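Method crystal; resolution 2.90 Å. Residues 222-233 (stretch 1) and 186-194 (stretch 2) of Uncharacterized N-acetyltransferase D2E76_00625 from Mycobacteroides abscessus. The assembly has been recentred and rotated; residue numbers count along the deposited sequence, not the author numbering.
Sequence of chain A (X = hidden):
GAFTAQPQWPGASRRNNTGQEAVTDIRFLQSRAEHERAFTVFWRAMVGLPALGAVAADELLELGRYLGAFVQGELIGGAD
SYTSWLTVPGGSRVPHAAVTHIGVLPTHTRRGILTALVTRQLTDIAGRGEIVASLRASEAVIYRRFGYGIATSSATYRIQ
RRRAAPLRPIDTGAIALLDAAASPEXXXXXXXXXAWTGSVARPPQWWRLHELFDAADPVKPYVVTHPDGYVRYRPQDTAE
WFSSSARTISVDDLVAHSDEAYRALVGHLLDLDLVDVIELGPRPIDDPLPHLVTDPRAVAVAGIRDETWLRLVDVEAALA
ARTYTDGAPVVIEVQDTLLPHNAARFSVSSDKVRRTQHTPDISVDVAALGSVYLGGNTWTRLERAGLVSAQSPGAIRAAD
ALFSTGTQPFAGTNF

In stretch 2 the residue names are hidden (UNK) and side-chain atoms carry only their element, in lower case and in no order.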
ATOM      1  N   TYR A 222      -1.118  27.578 -12.898  1.00 20.89           N
ATOM      2  CA  TYR A 222      -2.168  28.568 -13.027  1.00 27.36           C
ATOM      3  C   TYR A 222      -1.919  29.675 -12.017  1.00 30.11           C
ATOM      4  O   TYR A 222      -1.452  29.425 -10.902  1.00 29.76           O
ATOM      5  CB  TYR A 222      -3.528  27.924 -12.778  1.00 30.00           C
ATOM      6  CG  TYR A 222      -3.894  26.904 -13.829  1.00 31.39           C
ATOM      7  CD1 TYR A 222      -4.248  27.298 -15.109  1.00 27.92           C
ATOM      8  CD2 TYR A 222      -3.871  25.544 -13.543  1.00 28.63           C
ATOM      9  CE1 TYR A 222      -4.570  26.369 -16.073  1.00 23.03           C
ATOM     10  CE2 TYR A 222      -4.197  24.610 -14.505  1.00 23.20           C
ATOM     11  CZ  TYR A 222      -4.547  25.032 -15.766  1.00 22.99           C
ATOM     12  OH  TYR A 222      -4.872  24.114 -16.728  1.00 25.88           O
ATOM     13  N   VAL A 223      -2.196  30.909 -12.423  1.00 33.10           N
ATOM     14  CA  VAL A 223      -2.037  32.073 -11.561  1.00 32.58           C
ATOM     15  C   VAL A 223      -3.353  32.830 -11.583  1.00 31.23           C
ATOM     16  O   VAL A 223      -3.737  33.391 -12.617  1.00 31.09           O
ATOM     17  CB  VAL A 223      -0.875  32.979 -11.985  1.00 29.53           C
ATOM     18  CG1 VAL A 223      -0.740  34.138 -11.005  1.00 26.58           C
ATOM     19  CG2 VAL A 223       0.415  32.194 -12.055  1.00 26.92           C
ATOM     20  N   VAL A 224      -4.040  32.840 -10.451  1.00 28.57           N
ATOM     21  CA  VAL A 224      -5.305  33.537 -10.286  1.00 27.27           C
ATOM     22  C   VAL A 224      -5.088  34.680  -9.311  1.00 28.03           C
ATOM     23  O   VAL A 224      -4.436  34.514  -8.274  1.00 29.06           O
ATOM     24  CB  VAL A 224      -6.397  32.566  -9.805  1.00 25.85           C
ATOM     25  CG1 VAL A 224      -7.630  33.322  -9.359  1.00 26.97           C
ATOM     26  CG2 VAL A 224      -6.732  31.587 -10.924  1.00 21.26           C
ATOM     27  N   THR A 225      -5.619  35.845  -9.653  1.00 27.92           N
ATOM     28  CA  THR A 225      -5.335  37.063  -8.924  1.00 25.41           C
ATOM     29  C   THR A 225      -6.603  37.628  -8.298  1.00 28.62           C
ATOM     30  O   THR A 225      -7.727  37.330  -8.716  1.00 30.26           O
ATOM     31  CB  THR A 225      -4.698  38.107  -9.856  1.00 22.18           C
ATOM     32  OG1 THR A 225      -4.246  39.225  -9.088  1.00 32.09           O
ATOM     33  CG2 THR A 225      -5.702  38.587 -10.875  1.00 22.34           C
ATOM     34  N   HIS A 226      -6.391  38.452  -7.279  1.00 31.05           N
ATOM     35  CA  HIS A 226      -7.367  39.282  -6.597  1.00 30.44           C
ATOM     36  C   HIS A 226      -6.745  40.662  -6.443  1.00 35.09           C
ATOM     37  O   HIS A 226      -5.517  40.788  -6.484  1.00 45.33           O
ATOM     38  CB  HIS A 226      -7.666  38.708  -5.204  1.00 20.76           C
ATOM     39  CG  HIS A 226      -8.737  39.446  -4.459  1.00 22.31           C
ATOM     40  ND1 HIS A 226      -8.470  40.535  -3.657  1.00 23.76           N
ATOM     41  CD2 HIS A 226     -10.076  39.256  -4.396  1.00 23.16           C
ATOM     42  CE1 HIS A 226      -9.596  40.986  -3.137  1.00 22.72           C
ATOM     43  NE2 HIS A 226     -10.585  40.225  -3.565  1.00 23.95           N
ATOM     44  N   PRO A 227      -7.555  41.723  -6.329  1.00 28.55           N
ATOM     45  CA  PRO A 227      -6.974  43.052  -6.091  1.00 24.04           C
ATOM     46  C   PRO A 227      -6.003  43.112  -4.916  1.00 23.63           C
ATOM     47  O   PRO A 227      -5.132  43.985  -4.884  1.00 25.21           O
ATOM     48  CB  PRO A 227      -8.207  43.929  -5.855  1.00 25.11           C
ATOM     49  CG  PRO A 227      -9.248  43.310  -6.716  1.00 25.06           C
ATOM     50  CD  PRO A 227      -8.982  41.816  -6.697  1.00 27.40           C
ATOM     51  N   ASP A 228      -6.111  42.184  -3.961  1.00 22.70           N
ATOM     52  CA  ASP A 228      -5.254  42.196  -2.782  1.00 22.38           C
ATOM     53  C   ASP A 228      -4.571  40.852  -2.540  1.00 27.40           C
ATOM     54  O   ASP A 228      -4.279  40.502  -1.392  1.00 34.76           O
ATOM     55  CB  ASP A 228      -6.022  42.649  -1.542  1.00 22.86           C
ATOM     56  CG  ASP A 228      -6.473  44.097  -1.630  1.00 24.30           C
ATOM     57  OD1 ASP A 228      -5.664  44.947  -2.044  1.00 34.30           O
ATOM     58  OD2 ASP A 228      -7.636  44.390  -1.284  1.00 32.38           O
ATOM     59  N   GLY A 229      -4.291  40.096  -3.594  1.00 21.14           N
ATOM     60  CA  GLY A 229      -3.571  38.847  -3.435  1.00 19.74           C
ATOM     61  C   GLY A 229      -3.632  38.010  -4.694  1.00 23.24           C
ATOM     62  O   GLY A 229      -4.219  38.405  -5.705  1.00 33.26           O
ATOM     63  N   TYR A 230      -3.021  36.828  -4.610  1.00 18.79           N
ATOM     64  CA  TYR A 230      -3.004  35.893  -5.730  1.00 24.96           C
ATOM     65  C   TYR A 230      -2.887  34.465  -5.209  1.00 19.99           C
ATOM     66  O   TYR A 230      -2.666  34.228  -4.018  1.00 17.46           O
ATOM     67  CB  TYR A 230      -1.871  36.203  -6.727  1.00 19.14           C
ATOM     68  CG  TYR A 230      -0.474  35.944  -6.200  1.00 18.89           C
ATOM     69  CD1 TYR A 230       0.085  34.673  -6.254  1.00 21.98           C
ATOM     70  CD2 TYR A 230       0.299  36.973  -5.675  1.00 23.17           C
ATOM     71  CE1 TYR A 230       1.360  34.428  -5.778  1.00 31.59           C
ATOM     72  CE2 TYR A 230       1.583  36.738  -5.200  1.00 29.03           C
ATOM     73  CZ  TYR A 230       2.109  35.462  -5.255  1.00 31.74           C
ATOM     74  OH  TYR A 230       3.382  35.208  -4.789  1.00 26.62           O
ATOM     75  N   VAL A 231      -3.023  33.507  -6.126  1.00 18.50           N
ATOM     76  CA  VAL A 231      -2.875  32.093  -5.792  1.00 19.05           C
ATOM     77  C   VAL A 231      -2.334  31.348  -7.008  1.00 20.49           C
ATOM     78  O   VAL A 231      -2.826  31.526  -8.125  1.00 21.57           O
ATOM     79  CB  VAL A 231      -4.191  31.464  -5.281  1.00 17.06           C
ATOM     80  CG1 VAL A 231      -5.300  31.626  -6.294  1.00 17.53           C
ATOM     81  CG2 VAL A 231      -3.986  30.004  -4.951  1.00 17.48           C
ATOM     82  N   ARG A 232      -1.303  30.533  -6.785  1.00 19.14           N
ATOM     83  CA  ARG A 232      -0.714  29.662  -7.797  1.00 17.87           C
ATOM     84  C   ARG A 232      -1.073  28.219  -7.480  1.00 17.59           C
ATOM     85  O   ARG A 232      -0.954  27.788  -6.329  1.00 20.66           O
ATOM     86  CB  ARG A 232       0.807  29.780  -7.787  1.00 21.31           C
ATOM     87  CG  ARG A 232       1.395  30.943  -8.529  1.00 28.92           C
ATOM     88  CD  ARG A 232       2.884  30.979  -8.244  1.00 32.43           C
ATOM     89  NE  ARG A 232       3.520  29.696  -8.538  1.00 32.25           N
ATOM     90  CZ  ARG A 232       4.410  29.504  -9.505  1.00 33.58           C
ATOM     91  NH1 ARG A 232       4.799  30.520 -10.264  1.00 37.75           N
ATOM     92  NH2 ARG A 232       4.932  28.298  -9.690  1.00 28.36           N
ATOM     93  N   TYR A 233      -1.502  27.473  -8.494  1.00 18.06           N
ATOM     94  CA  TYR A 233      -1.816  26.062  -8.303  1.00 18.54           C
ATOM     95  C   TYR A 233      -1.491  25.267  -9.560  1.00 18.95           C
ATOM     96  O   TYR A 233      -1.559  25.786 -10.677  1.00 21.54           O
ATOM     97  CB  TYR A 233      -3.266  25.831  -7.847  1.00 18.64           C
ATOM     98  CG  TYR A 233      -4.327  26.439  -8.738  1.00 18.08           C
ATOM     99  CD1 TYR A 233      -4.741  27.755  -8.561  1.00 17.96           C
ATOM    100  CD2 TYR A 233      -4.919  25.696  -9.749  1.00 18.69           C
ATOM    101  CE1 TYR A 233      -5.721  28.311  -9.370  1.00 19.73           C
ATOM    102  CE2 TYR A 233      -5.896  26.242 -10.560  1.00 19.12           C
ATOM    103  CZ  TYR A 233      -6.292  27.549 -10.370  1.00 21.00           C
ATOM    104  OH  TYR A 233      -7.262  28.090 -11.181  1.00 22.59           O
ATOM    105  N   UNK A 186       5.516  40.870 -11.660  1.00 39.93           N
ATOM    106  CA  UNK A 186       4.204  41.325 -11.229  1.00 40.00           C
ATOM    107  C   UNK A 186       3.761  40.663  -9.939  1.00 40.83           C
ATOM    108  O   UNK A 186       3.152  41.300  -9.075  1.00 40.92           O
ATOM    109  N   UNK A 187       4.038  39.366  -9.802  1.00 37.88           N
ATOM    110  CA  UNK A 187       3.706  38.669  -8.568  1.00 27.39           C
ATOM    111  C   UNK A 187       4.570  39.146  -7.412  1.00 28.62           C
ATOM    112  O   UNK A 187       4.100  39.198  -6.269  1.00 33.83           O
ATOM    113  c   UNK A 187       3.893  37.165  -8.757  1.00 21.42           C
ATOM    114  c   UNK A 187       2.826  36.472  -9.596  1.00 21.28           C
ATOM    115  c   UNK A 187       1.438  36.831  -9.093  1.00 20.85           C
ATOM    116  c   UNK A 187       3.047  34.963  -9.607  1.00 20.76           C
ATOM    117  N   UNK A 188       5.830  39.500  -7.684  1.00 24.71           N
ATOM    118  CA  UNK A 188       6.683  40.029  -6.627  1.00 22.83           C
ATOM    119  C   UNK A 188       6.158  41.353  -6.104  1.00 23.29           C
ATOM    120  O   UNK A 188       6.257  41.627  -4.904  1.00 23.04           O
ATOM    121  c   UNK A 188       8.120  40.173  -7.124  1.00 23.73           C
ATOM    122  N   UNK A 189       5.566  42.171  -6.981  1.00 24.07           N
ATOM    123  CA  UNK A 189       4.977  43.432  -6.543  1.00 24.69           C
ATOM    124  C   UNK A 189       3.779  43.193  -5.628  1.00 30.82           C
ATOM    125  O   UNK A 189       3.560  43.951  -4.675  1.00 33.66           O
ATOM    126  c   UNK A 189       4.587  44.283  -7.750  1.00 25.81           C
ATOM    127  N   UNK A 190       2.994  42.147  -5.893  1.00 22.97           N
ATOM    128  CA  UNK A 190       1.893  41.831  -4.993  1.00 26.55           C
ATOM    129  C   UNK A 190       2.435  41.327  -3.662  1.00 30.10           C
ATOM    130  O   UNK A 190       1.952  41.717  -2.592  1.00 36.03           O
ATOM    131  c   UNK A 190       0.367  41.343  -6.955  1.00 22.40           C
ATOM    132  c   UNK A 190       0.920  40.820  -5.632  1.00 24.52           C
ATOM    133  c   UNK A 190      -0.545  40.355  -7.649  1.00 21.91           C
ATOM    134  c   UNK A 190      -0.227  40.507  -4.678  1.00 24.90           C
ATOM    135  N   UNK A 191       3.466  40.475  -3.703  1.00 25.60           N
ATOM    136  CA  UNK A 191       4.027  39.944  -2.464  1.00 23.94           C
ATOM    137  C   UNK A 191       4.665  41.041  -1.622  1.00 22.80           C
ATOM    138  O   UNK A 191       4.655  40.954  -0.389  1.00 23.15           O
ATOM    139  c   UNK A 191       6.831  37.244   0.829  1.00 24.93           C
ATOM    140  c   UNK A 191       5.637  36.732   0.368  1.00 25.07           C
ATOM    141  c   UNK A 191       6.893  38.770  -1.010  1.00 20.23           C
ATOM    142  c   UNK A 191       5.056  38.844  -2.756  1.00 22.86           C
ATOM    143  c   UNK A 191       5.071  37.248  -0.786  1.00 27.90           C
ATOM    144  o   UNK A 191       7.395  36.738   1.978  1.00 28.87           O
ATOM    145  c   UNK A 191       5.691  38.271  -1.499  1.00 23.00           C
ATOM    146  c   UNK A 191       7.463  38.262   0.145  1.00 20.53           C
ATOM    147  N   UNK A 192       5.197  42.085  -2.264  1.00 22.32           N
ATOM    148  CA  UNK A 192       5.975  43.090  -1.546  1.00 23.16           C
ATOM    149  C   UNK A 192       5.206  43.700  -0.381  1.00 25.10           C
ATOM    150  O   UNK A 192       5.811  44.066   0.633  1.00 27.28           O
ATOM    151  c   UNK A 192       8.450  44.812  -1.115  1.00 41.25           C
ATOM    152  c   UNK A 192       6.439  44.182  -2.516  1.00 26.02           C
ATOM    153  o   UNK A 192       8.841  45.467  -0.123  1.00 41.38           O
ATOM    154  c   UNK A 192       7.222  45.306  -1.857  1.00 33.88           C
ATOM    155  o   UNK A 192       9.016  43.767  -1.513  1.00 43.62           O
ATOM    156  N   UNK A 193       3.882  43.804  -0.487  1.00 26.50           N
ATOM    157  CA  UNK A 193       3.079  44.356   0.596  1.00 26.85           C
ATOM    158  C   UNK A 193       2.689  43.326   1.656  1.00 27.18           C
ATOM    159  O   UNK A 193       1.697  43.526   2.365  1.00 27.87           O
ATOM    160  c   UNK A 193       0.169  45.665  -1.592  1.00 24.87           C
ATOM    161  c   UNK A 193       1.917  45.213   0.079  1.00 25.48           C
ATOM    162  n   UNK A 193      -1.110  45.175  -2.095  1.00 27.68           N
ATOM    163  c   UNK A 193      -2.254  45.225  -1.422  1.00 28.29           C
ATOM    164  c   UNK A 193       1.012  44.574  -0.938  1.00 24.28           C
ATOM    165  n   UNK A 193      -3.360  44.754  -1.977  1.00 27.25           N
ATOM    166  n   UNK A 193      -2.297  45.740  -0.198  1.00 29.80           N
ATOM    167  N   UNK A 194       3.444  42.231   1.765  1.00 26.09           N
ATOM    168  CA  UNK A 194       3.154  41.204   2.757  1.00 22.07           C
ATOM    169  C   UNK A 194       3.339  41.778   4.152  1.00 24.84           C
ATOM    170  O   UNK A 194       4.374  42.381   4.456  1.00 25.89           O
ATOM    171  c   UNK A 194       4.097  40.019   2.566  1.00 20.03           C
TER

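Stretch 1 is a beta hairpin, its strands 222-226 and 229-233 joined by a type I turn from His226 to Gly229, and a helix packs across it. Position 186 has no side-chain atoms and touches nothing on the hairpin; it is Gly186, tolerable where no side chain is needed for the contact. Its carbonyl oxygen accepts the helical hydrogen bond from the backbone N of position 190.

Position 187 carries four carbons, forked at the second, with CB directed toward the hairpin. One terminal carbon sits over the face of the Tyr230 ring, the other approaches Arg232, and both lie near Val223. A fork one carbon beyond CB identifies Leu187. Its CD2 lies 3.6 Å from the centroid of the Tyr230 ring, 14° off the normal, a CH-pi contact, and 4.0 Å from Val223 CG1, while its CD1 is 4.2 Å from Arg232 CD. The fork thus suits a buried site with several apolar neighbours.

Positions 188 and 189 have one side-chain carbon each, and neither reaches stretch 1: they are Ala188, whose CB points away, and Ala189, which is exposed. Alanine's small methyl is readily accommodated in a helix.

Position 190 again shows four carbons, but forked at the first, with one arm two carbons long. Both arms lie near Tyr230; the short one also meets Gly229, the long one Thr225. This is Ile190. Its CG2 lies 3.7 Å from Tyr230 CD2, near the plane of that ring, and 3.9 Å from Gly229 CA; its CD1 is 4.1 Å from Thr225 OG1. Branching at CB places bulk close to the helix backbone, where the hairpin passes near: the CA atoms of Ile190 and Gly229 are 6.4 Å apart.

At position 191 one carbon leads to a six-carbon ring bearing an oxygen. CB is 4.5 Å from Tyr230 OH, but the ring leads away: Tyr191, its hydroxyl hydrogen-bonded elsewhere in the structure. Position 192 has three carbons, the third carrying two oxygens, out of the hairpin's reach: Glu192, its charge suited to exposure.

Position 193 has three carbons, a nitrogen, then a carbon bearing two more nitrogens, one beside the Asp228 carboxylate. This is Arg193. Its long chain extends to the turn, where NH2 donates a very short hydrogen bond of 2.3 Å to Asp228 OD1, part of a salt bridge. Position 194, with a single carbon and no contact here, is Ala194, its small apolar methyl fitting a buried site.

The contact combines an apolar centre with a charged link: Leu187 and Ile190 meet the face and edge of Tyr230, while Arg193 reaches the turn and pairs with Asp228.

Stretch 2 (186-194) GLAAIYERA
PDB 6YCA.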